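Local coordinates for protein iota-carrageenase (Alteromonas sp., PDB 1H80) that hydrolyses beta-1,4 linkages within iota-carrageenan, a sulfated galactan of red algal cell walls, inverting the anomeric configuration, at residues A187-G192 against E390-Q395; S2-K7 against N234-N239. One frame throughout, in Å; residues are numbered along the deposited sequence.

Contact 1 of 2, residues A187-G192 against E390-Q395; sequences ALFGYG and EQWSKQ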
ATOM      1  N   ALA A 187       8.637   6.297  -3.880  1.00 15.27           N
ATOM      2  CA  ALA A 187       7.649   6.380  -2.809  1.00 15.51           C
ATOM      3  C   ALA A 187       8.342   6.684  -1.482  1.00 15.94           C
ATOM      4  O   ALA A 187       9.517   6.353  -1.293  1.00 16.34           O
ATOM      5  CB  ALA A 187       6.891   5.064  -2.697  1.00 15.36           C
ATOM      6  N   LEU A 188       7.614   7.321  -0.572  1.00 15.94           N
ATOM      7  CA  LEU A 188       8.143   7.637   0.750  1.00 15.83           C
ATOM      8  C   LEU A 188       8.124   6.336   1.551  1.00 15.99           C
ATOM      9  O   LEU A 188       7.193   5.540   1.426  1.00 15.31           O
ATOM     10  CB  LEU A 188       7.265   8.691   1.425  1.00 16.79           C
ATOM     11  CG  LEU A 188       7.656   9.175   2.821  1.00 17.98           C
ATOM     12  CD1 LEU A 188       9.071   9.742   2.816  1.00 18.24           C
ATOM     13  CD2 LEU A 188       6.655  10.231   3.263  1.00 17.64           C
ATOM     14  N   PHE A 189       9.139   6.125   2.382  1.00 15.07           N
ATOM     15  CA  PHE A 189       9.244   4.890   3.153  1.00 15.07           C
ATOM     16  C   PHE A 189       8.012   4.480   3.952  1.00 14.76           C
ATOM     17  O   PHE A 189       7.719   3.293   4.067  1.00 15.53           O
ATOM     18  CB  PHE A 189      10.445   4.955   4.110  1.00 15.31           C
ATOM     19  CG  PHE A 189      10.292   5.958   5.217  1.00 15.69           C
ATOM     20  CD1 PHE A 189      10.600   7.301   5.009  1.00 16.15           C
ATOM     21  CD2 PHE A 189       9.831   5.562   6.470  1.00 15.98           C
ATOM     22  CE1 PHE A 189      10.452   8.233   6.034  1.00 16.63           C
ATOM     23  CE2 PHE A 189       9.679   6.490   7.504  1.00 17.09           C
ATOM     24  CZ  PHE A 189       9.991   7.828   7.283  1.00 16.48           C
ATOM     25  N   GLY A 190       7.300   5.455   4.504  1.00 15.15           N
ATOM     26  CA  GLY A 190       6.134   5.145   5.312  1.00 14.48           C
ATOM     27  C   GLY A 190       4.893   4.792   4.524  1.00 14.06           C
ATOM     28  O   GLY A 190       3.852   4.479   5.105  1.00 14.12           O
ATOM     29  N   TYR A 191       4.997   4.823   3.205  1.00 13.52           N
ATOM     30  CA  TYR A 191       3.842   4.525   2.387  1.00 13.98           C
ATOM     31  C   TYR A 191       4.131   3.539   1.274  1.00 14.19           C
ATOM     32  O   TYR A 191       4.693   2.481   1.525  1.00 13.65           O
ATOM     33  CB  TYR A 191       3.257   5.836   1.868  1.00 14.21           C
ATOM     34  CG  TYR A 191       2.889   6.742   3.022  1.00 15.36           C
ATOM     35  CD1 TYR A 191       1.701   6.550   3.723  1.00 16.40           C
ATOM     36  CD2 TYR A 191       3.771   7.721   3.477  1.00 16.18           C
ATOM     37  CE1 TYR A 191       1.399   7.303   4.853  1.00 17.81           C
ATOM     38  CE2 TYR A 191       3.477   8.485   4.610  1.00 16.82           C
ATOM     39  CZ  TYR A 191       2.289   8.266   5.291  1.00 17.61           C
ATOM     40  OH  TYR A 191       1.984   9.000   6.415  1.00 19.40           O
ATOM     41  N   GLY A 192       3.744   3.872   0.051  1.00 12.99           N
ATOM     42  CA  GLY A 192       3.973   2.950  -1.039  1.00 13.26           C
ATOM     43  C   GLY A 192       2.784   2.891  -1.972  1.00 12.68           C
ATOM     44  O   GLY A 192       1.997   3.828  -2.061  1.00 13.52           O
ATOM     45  N   GLU A 390      17.236  17.844   6.233  1.00 28.86           N
ATOM     46  CA  GLU A 390      16.633  18.444   5.052  1.00 28.48           C
ATOM     47  C   GLU A 390      15.876  17.376   4.270  1.00 28.33           C
ATOM     48  O   GLU A 390      14.794  17.629   3.738  1.00 28.91           O
ATOM     49  CB  GLU A 390      17.716  19.072   4.171  1.00 28.67           C
ATOM     50  N   GLN A 391      16.447  16.176   4.213  1.00 27.18           N
ATOM     51  CA  GLN A 391      15.828  15.064   3.501  1.00 26.38           C
ATOM     52  C   GLN A 391      14.629  14.528   4.279  1.00 26.22           C
ATOM     53  O   GLN A 391      13.577  14.261   3.702  1.00 26.47           O
ATOM     54  CB  GLN A 391      16.867  13.966   3.262  1.00 25.63           C
ATOM     55  CG  GLN A 391      18.024  14.446   2.393  1.00 25.18           C
ATOM     56  CD  GLN A 391      19.185  13.475   2.344  1.00 24.90           C
ATOM     57  OE1 GLN A 391      19.343  12.636   3.228  1.00 24.11           O
ATOM     58  NE2 GLN A 391      20.018  13.599   1.317  1.00 25.38           N
ATOM     59  N   TRP A 392      14.793  14.378   5.590  1.00 25.89           N
ATOM     60  CA  TRP A 392      13.713  13.907   6.451  1.00 25.91           C
ATOM     61  C   TRP A 392      13.929  14.470   7.852  1.00 26.58           C
ATOM     62  O   TRP A 392      14.836  14.049   8.570  1.00 26.19           O
ATOM     63  CB  TRP A 392      13.666  12.376   6.491  1.00 24.83           C
ATOM     64  CG  TRP A 392      12.418  11.862   7.147  1.00 23.64           C
ATOM     65  CD1 TRP A 392      12.318  11.253   8.362  1.00 23.65           C
ATOM     66  CD2 TRP A 392      11.082  11.958   6.635  1.00 23.46           C
ATOM     67  NE1 TRP A 392      11.003  10.966   8.644  1.00 23.05           N
ATOM     68  CE2 TRP A 392      10.223  11.390   7.600  1.00 23.35           C
ATOM     69  CE3 TRP A 392      10.529  12.476   5.455  1.00 22.96           C
ATOM     70  CZ2 TRP A 392       8.839  11.319   7.422  1.00 23.16           C
ATOM     71  CZ3 TRP A 392       9.150  12.405   5.278  1.00 23.39           C
ATOM     72  CH2 TRP A 392       8.322  11.831   6.258  1.00 22.93           C
ATOM     73  N   SER A 393      13.086  15.429   8.224  1.00 27.60           N
ATOM     74  CA  SER A 393      13.170  16.107   9.515  1.00 29.08           C
ATOM     75  C   SER A 393      13.263  15.208  10.742  1.00 28.74           C
ATOM     76  O   SER A 393      14.051  15.475  11.649  1.00 29.60           O
ATOM     77  CB  SER A 393      11.982  17.059   9.681  1.00 29.41           C
ATOM     78  OG  SER A 393      10.754  16.354   9.673  1.00 31.63           O
ATOM     79  N   LYS A 394      12.459  14.152  10.782  1.00 28.31           N
ATOM     80  CA  LYS A 394      12.473  13.243  11.922  1.00 27.81           C
ATOM     81  C   LYS A 394      13.566  12.190  11.786  1.00 27.31           C
ATOM     82  O   LYS A 394      13.292  11.039  11.449  1.00 27.31           O
ATOM     83  CB  LYS A 394      11.110  12.560  12.063  1.00 27.42           C
ATOM     84  N   GLN A 395      14.807  12.590  12.050  1.00 26.83           N
ATOM     85  CA  GLN A 395      15.933  11.671  11.953  1.00 26.08           C
ATOM     86  C   GLN A 395      15.759  10.473  12.870  1.00 25.22           C
ATOM     87  O   GLN A 395      15.436  10.619  14.048  1.00 25.66           O
ATOM     88  CB  GLN A 395      17.244  12.377  12.297  1.00 26.69           C
ATOM     89  CG  GLN A 395      17.686  13.402  11.276  1.00 27.73           C
ATOM     90  CD  GLN A 395      19.154  13.741  11.412  1.00 28.37           C
ATOM     91  OE1 GLN A 395      19.611  14.149  12.481  1.00 29.17           O
ATOM     92  NE2 GLN A 395      19.905  13.571  10.330  1.00 28.09           N
TER

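Contact 2 of 2, residues S2-K7 against N234-N239; sequences SPKTYK and NIFADN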
ATOM      1  N   SER A   2      -0.026 -26.323  -1.899  1.00 36.17           N
ATOM      2  CA  SER A   2      -0.102 -25.754  -3.236  1.00 34.54           C
ATOM      3  C   SER A   2      -1.083 -24.593  -3.132  1.00 32.42           C
ATOM      4  O   SER A   2      -2.134 -24.718  -2.506  1.00 32.39           O
ATOM      5  CB  SER A   2      -0.623 -26.792  -4.230  1.00 35.20           C
ATOM      6  OG  SER A   2      -1.902 -27.261  -3.841  1.00 37.09           O
ATOM      7  N   PRO A   3      -0.756 -23.448  -3.744  1.00 30.79           N
ATOM      8  CA  PRO A   3      -1.677 -22.312  -3.658  1.00 29.19           C
ATOM      9  C   PRO A   3      -3.051 -22.581  -4.259  1.00 28.11           C
ATOM     10  O   PRO A   3      -3.193 -23.380  -5.185  1.00 27.53           O
ATOM     11  CB  PRO A   3      -0.927 -21.208  -4.398  1.00 29.61           C
ATOM     12  CG  PRO A   3      -0.164 -21.965  -5.435  1.00 30.62           C
ATOM     13  CD  PRO A   3       0.362 -23.152  -4.656  1.00 30.07           C
ATOM     14  N   LYS A   4      -4.061 -21.919  -3.708  1.00 26.87           N
ATOM     15  CA  LYS A   4      -5.426 -22.054  -4.195  1.00 26.83           C
ATOM     16  C   LYS A   4      -5.476 -21.346  -5.541  1.00 25.63           C
ATOM     17  O   LYS A   4      -4.773 -20.360  -5.749  1.00 25.17           O
ATOM     18  CB  LYS A   4      -6.400 -21.383  -3.226  1.00 28.15           C
ATOM     19  CG  LYS A   4      -6.331 -21.916  -1.803  1.00 30.49           C
ATOM     20  CD  LYS A   4      -7.211 -21.103  -0.869  1.00 32.67           C
ATOM     21  CE  LYS A   4      -6.759 -19.653  -0.805  1.00 33.76           C
ATOM     22  NZ  LYS A   4      -7.625 -18.834   0.087  1.00 36.18           N
ATOM     23  N   THR A   5      -6.296 -21.851  -6.457  1.00 24.80           N
ATOM     24  CA  THR A   5      -6.412 -21.243  -7.776  1.00 24.85           C
ATOM     25  C   THR A   5      -7.630 -20.340  -7.835  1.00 23.17           C
ATOM     26  O   THR A   5      -8.481 -20.363  -6.950  1.00 23.03           O
ATOM     27  CB  THR A   5      -6.546 -22.305  -8.887  1.00 26.18           C
ATOM     28  OG1 THR A   5      -7.694 -23.121  -8.630  1.00 27.96           O
ATOM     29  CG2 THR A   5      -5.302 -23.179  -8.950  1.00 27.90           C
ATOM     30  N   TYR A   6      -7.702 -19.535  -8.886  1.00 21.74           N
ATOM     31  CA  TYR A   6      -8.818 -18.623  -9.065  1.00 20.07           C
ATOM     32  C   TYR A   6      -8.810 -18.101 -10.490  1.00 19.32           C
ATOM     33  O   TYR A   6      -7.842 -18.281 -11.227  1.00 18.47           O
ATOM     34  CB  TYR A   6      -8.696 -17.448  -8.088  1.00 19.54           C
ATOM     35  CG  TYR A   6      -7.375 -16.724  -8.183  1.00 19.13           C
ATOM     36  CD1 TYR A   6      -7.104 -15.863  -9.247  1.00 19.07           C
ATOM     37  CD2 TYR A   6      -6.372 -16.945  -7.244  1.00 20.35           C
ATOM     38  CE1 TYR A   6      -5.864 -15.250  -9.378  1.00 19.08           C
ATOM     39  CE2 TYR A   6      -5.125 -16.335  -7.364  1.00 19.93           C
ATOM     40  CZ  TYR A   6      -4.881 -15.493  -8.434  1.00 19.97           C
ATOM     41  OH  TYR A   6      -3.643 -14.916  -8.579  1.00 20.21           O
ATOM     42  N   LYS A   7      -9.907 -17.463 -10.876  1.00 18.68           N
ATOM     43  CA  LYS A   7     -10.011 -16.879 -12.198  1.00 18.60           C
ATOM     44  C   LYS A   7     -10.382 -15.423 -11.980  1.00 16.89           C
ATOM     45  O   LYS A   7     -10.954 -15.067 -10.947  1.00 16.48           O
ATOM     46  CB  LYS A   7     -11.076 -17.591 -13.037  1.00 20.66           C
ATOM     47  CG  LYS A   7     -12.476 -17.559 -12.466  1.00 23.29           C
ATOM     48  CD  LYS A   7     -13.458 -18.211 -13.432  1.00 26.70           C
ATOM     49  CE  LYS A   7     -14.884 -18.138 -12.916  1.00 27.48           C
ATOM     50  NZ  LYS A   7     -15.857 -18.708 -13.891  1.00 29.68           N
ATOM     51  N   ASN A 234     -10.184 -12.864   2.514  1.00 15.43           N
ATOM     52  CA  ASN A 234     -10.165 -13.480   1.198  1.00 15.96           C
ATOM     53  C   ASN A 234      -9.468 -12.605   0.176  1.00 15.78           C
ATOM     54  O   ASN A 234     -10.023 -12.253  -0.868  1.00 15.93           O
ATOM     55  CB  ASN A 234     -11.594 -13.792   0.770  1.00 19.58           C
ATOM     56  CG  ASN A 234     -12.312 -14.659   1.783  1.00 22.10           C
ATOM     57  OD1 ASN A 234     -11.836 -15.742   2.131  1.00 25.85           O
ATOM     58  ND2 ASN A 234     -13.453 -14.189   2.271  1.00 25.01           N
ATOM     59  N   ILE A 235      -8.230 -12.263   0.501  1.00 14.57           N
ATOM     60  CA  ILE A 235      -7.410 -11.436  -0.359  1.00 13.41           C
ATOM     61  C   ILE A 235      -6.434 -12.330  -1.106  1.00 13.43           C
ATOM     62  O   ILE A 235      -5.901 -13.291  -0.546  1.00 13.14           O
ATOM     63  CB  ILE A 235      -6.608 -10.410   0.470  1.00 14.13           C
ATOM     64  CG1 ILE A 235      -7.565  -9.528   1.274  1.00 14.49           C
ATOM     65  CG2 ILE A 235      -5.713  -9.581  -0.440  1.00 14.69           C
ATOM     66  CD1 ILE A 235      -8.595  -8.782   0.432  1.00 15.38           C
ATOM     67  N   PHE A 236      -6.224 -12.026  -2.380  1.00 12.59           N
ATOM     68  CA  PHE A 236      -5.292 -12.776  -3.201  1.00 12.93           C
ATOM     69  C   PHE A 236      -4.326 -11.803  -3.837  1.00 12.96           C
ATOM     70  O   PHE A 236      -4.715 -10.724  -4.269  1.00 12.79           O
ATOM     71  CB  PHE A 236      -6.024 -13.562  -4.291  1.00 14.07           C
ATOM     72  CG  PHE A 236      -6.828 -14.709  -3.763  1.00 15.22           C
ATOM     73  CD1 PHE A 236      -8.072 -14.497  -3.181  1.00 17.06           C
ATOM     74  CD2 PHE A 236      -6.321 -16.002  -3.815  1.00 17.09           C
ATOM     75  CE1 PHE A 236      -8.803 -15.561  -2.654  1.00 17.67           C
ATOM     76  CE2 PHE A 236      -7.042 -17.073  -3.290  1.00 18.45           C
ATOM     77  CZ  PHE A 236      -8.285 -16.849  -2.709  1.00 19.10           C
ATOM     78  N   ALA A 237      -3.060 -12.187  -3.876  1.00 12.97           N
ATOM     79  CA  ALA A 237      -2.041 -11.338  -4.461  1.00 13.14           C
ATOM     80  C   ALA A 237      -1.091 -12.196  -5.261  1.00 13.70           C
ATOM     81  O   ALA A 237      -0.786 -13.326  -4.877  1.00 14.57           O
ATOM     82  CB  ALA A 237      -1.286 -10.591  -3.372  1.00 12.99           C
ATOM     83  N   ASP A 238      -0.626 -11.655  -6.378  1.00 13.12           N
ATOM     84  CA  ASP A 238       0.291 -12.375  -7.244  1.00 14.43           C
ATOM     85  C   ASP A 238       1.244 -11.401  -7.917  1.00 14.24           C
ATOM     86  O   ASP A 238       0.825 -10.363  -8.429  1.00 14.35           O
ATOM     87  CB  ASP A 238      -0.497 -13.149  -8.301  1.00 17.17           C
ATOM     88  CG  ASP A 238       0.397 -13.894  -9.265  1.00 21.31           C
ATOM     89  OD1 ASP A 238       1.283 -14.646  -8.801  1.00 22.82           O
ATOM     90  OD2 ASP A 238       0.206 -13.735 -10.490  0.75 24.86           O
ATOM     91  N   ASN A 239       2.529 -11.743  -7.892  1.00 12.76           N
ATOM     92  CA  ASN A 239       3.566 -10.924  -8.499  1.00 13.09           C
ATOM     93  C   ASN A 239       3.617  -9.526  -7.886  1.00 12.45           C
ATOM     94  O   ASN A 239       3.265  -8.527  -8.522  1.00 12.60           O
ATOM     95  CB  ASN A 239       3.344 -10.843 -10.007  1.00 14.29           C
ATOM     96  CG  ASN A 239       4.496 -10.183 -10.726  1.00 15.07           C
ATOM     97  OD1 ASN A 239       5.556  -9.953 -10.142  1.00 15.77           O
ATOM     98  ND2 ASN A 239       4.300  -9.881 -12.003  1.00 17.40           N
TER
HETATM   99  O   HOH W   1      -7.259 -15.624   0.588  1.00 24.00           O
HETATM  100  O   HOH W   2      -3.063 -14.161 -11.149  1.00 31.41           O

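Contact 1 of 2, residues A187-G192 against E390-Q395
F189 drives the edge of its ring into one face of the W392 indole. The two side chains come at each other from opposite directions, and the planes stand 83° apart, an edge-to-face (T-shaped) pair with the phenylalanine as the edge. Its CE1 atom is the leading corner, 3.5 Å from CE2 of W392 and over the middle of the indole, while CZ of F189 sits beside it, 3.6 Å from the pyrrole nitrogen NE1 of W392. That N-H is not spent on the phenylalanine: it is hydrogen-bonded to OE1 of Q397, which helps to fix the rotation of the indole.

L188 takes the benzo end. Its side chain crosses that of W392 at about a right angle and brings both methyls to bear, CD1 3.6 Å from CZ3 of W392 and CD2 3.8 Å from its CH2. Having CG opposite the backbone N (chi1 -179°) stretches the leucine out to the tryptophan. F189 instead tucks CG between its own N and carbonyl carbon (chi1 68°), which stands the ring alongside the leucine, its CD1 3.6 Å from CD1 of L188. On its other flank the leucine meets the edge of the Y191 ring, CD2 of L188 lying in that ring's plane. A type I turn from L188 to Y191, closed by Y191 N to L188 O at 2.9 Å, presents the two apolar side chains together.

The turn links strands 177-185 and 194-196 of the beta-helix, with L188 also packed on I156, one of the residues binding a sodium ion. W392 belongs to the long loop between strands 364-366 and 399-401, and W462 of the C-terminal helix 459-463 packs against it as well.

Contact 2 of 2, residues S2-K7 against N234-N239
Y6 lies across F236: the two side chains run past each other head to tail, their ring planes 64° apart, neither stacked nor edge-to-face. From CB the tyrosine heads toward the strand, and CG sits between the backbone N and carbonyl carbon (chi1 55°), turning the ring along the strand surface. CD2 of Y6 then touches CD2 of F236 at 3.6 Å, and CE2 of Y6 follows it at 3.8 Å from the same atom. The tip goes further, to the next outward-facing residue: OH of Y6 is 3.6 Å from CB of D238 and 2.7 Å from a water, which gives a weak hydrogen bond to OD2 of D238. The other carboxylate oxygen, OD1, is held by T264 on strand 261-269.

Strand 235-238 is one short face of a coil in the parallel beta-helix, with the chain turning corners at N234 and N239. F236 and D238 point out of the coil toward the N-terminal arm, while I235 and A237 point the other way and are buried.

K4 covers the far end of the phenylalanine. Its chain bends about the CG-CD bond (chi3 -62°), laying CE 3.6 Å from CE2 of F236 and NZ 3.5 Å from CZ of F236. The ammonium also makes a weak hydrogen bond to a second water, which donates to I235 O at 2.9 Å and sits over one face of the F236 ring, toward its rim. Cutting F236 back to an alanine is likely to open a gap beneath the arm, leaving the Y6 ring and the CE-NZ end of K4 without the ring they both rest on. Y6 also meets F11 edge-to-face.

Starting from the N terminus, residues 2-7 lie along the outside of the beta-helix before its first strand, 20-23, and contact 2 closes a loop of 226 residues by docking this arm on strand 231-243. Residues 187-192 fall within that loop, but their partner 390-395 comes after 234-239, so the two contacts cross along the chain. Contact 1 in turn spans 197 residues and joins the turn between strands 177-185 and 194-196 to a long loop near the C-terminal helix. The sites lie on opposite sides of the chain's centre, their own centres 32 Å apart: one ties down the N-terminal arm, the other a late loop.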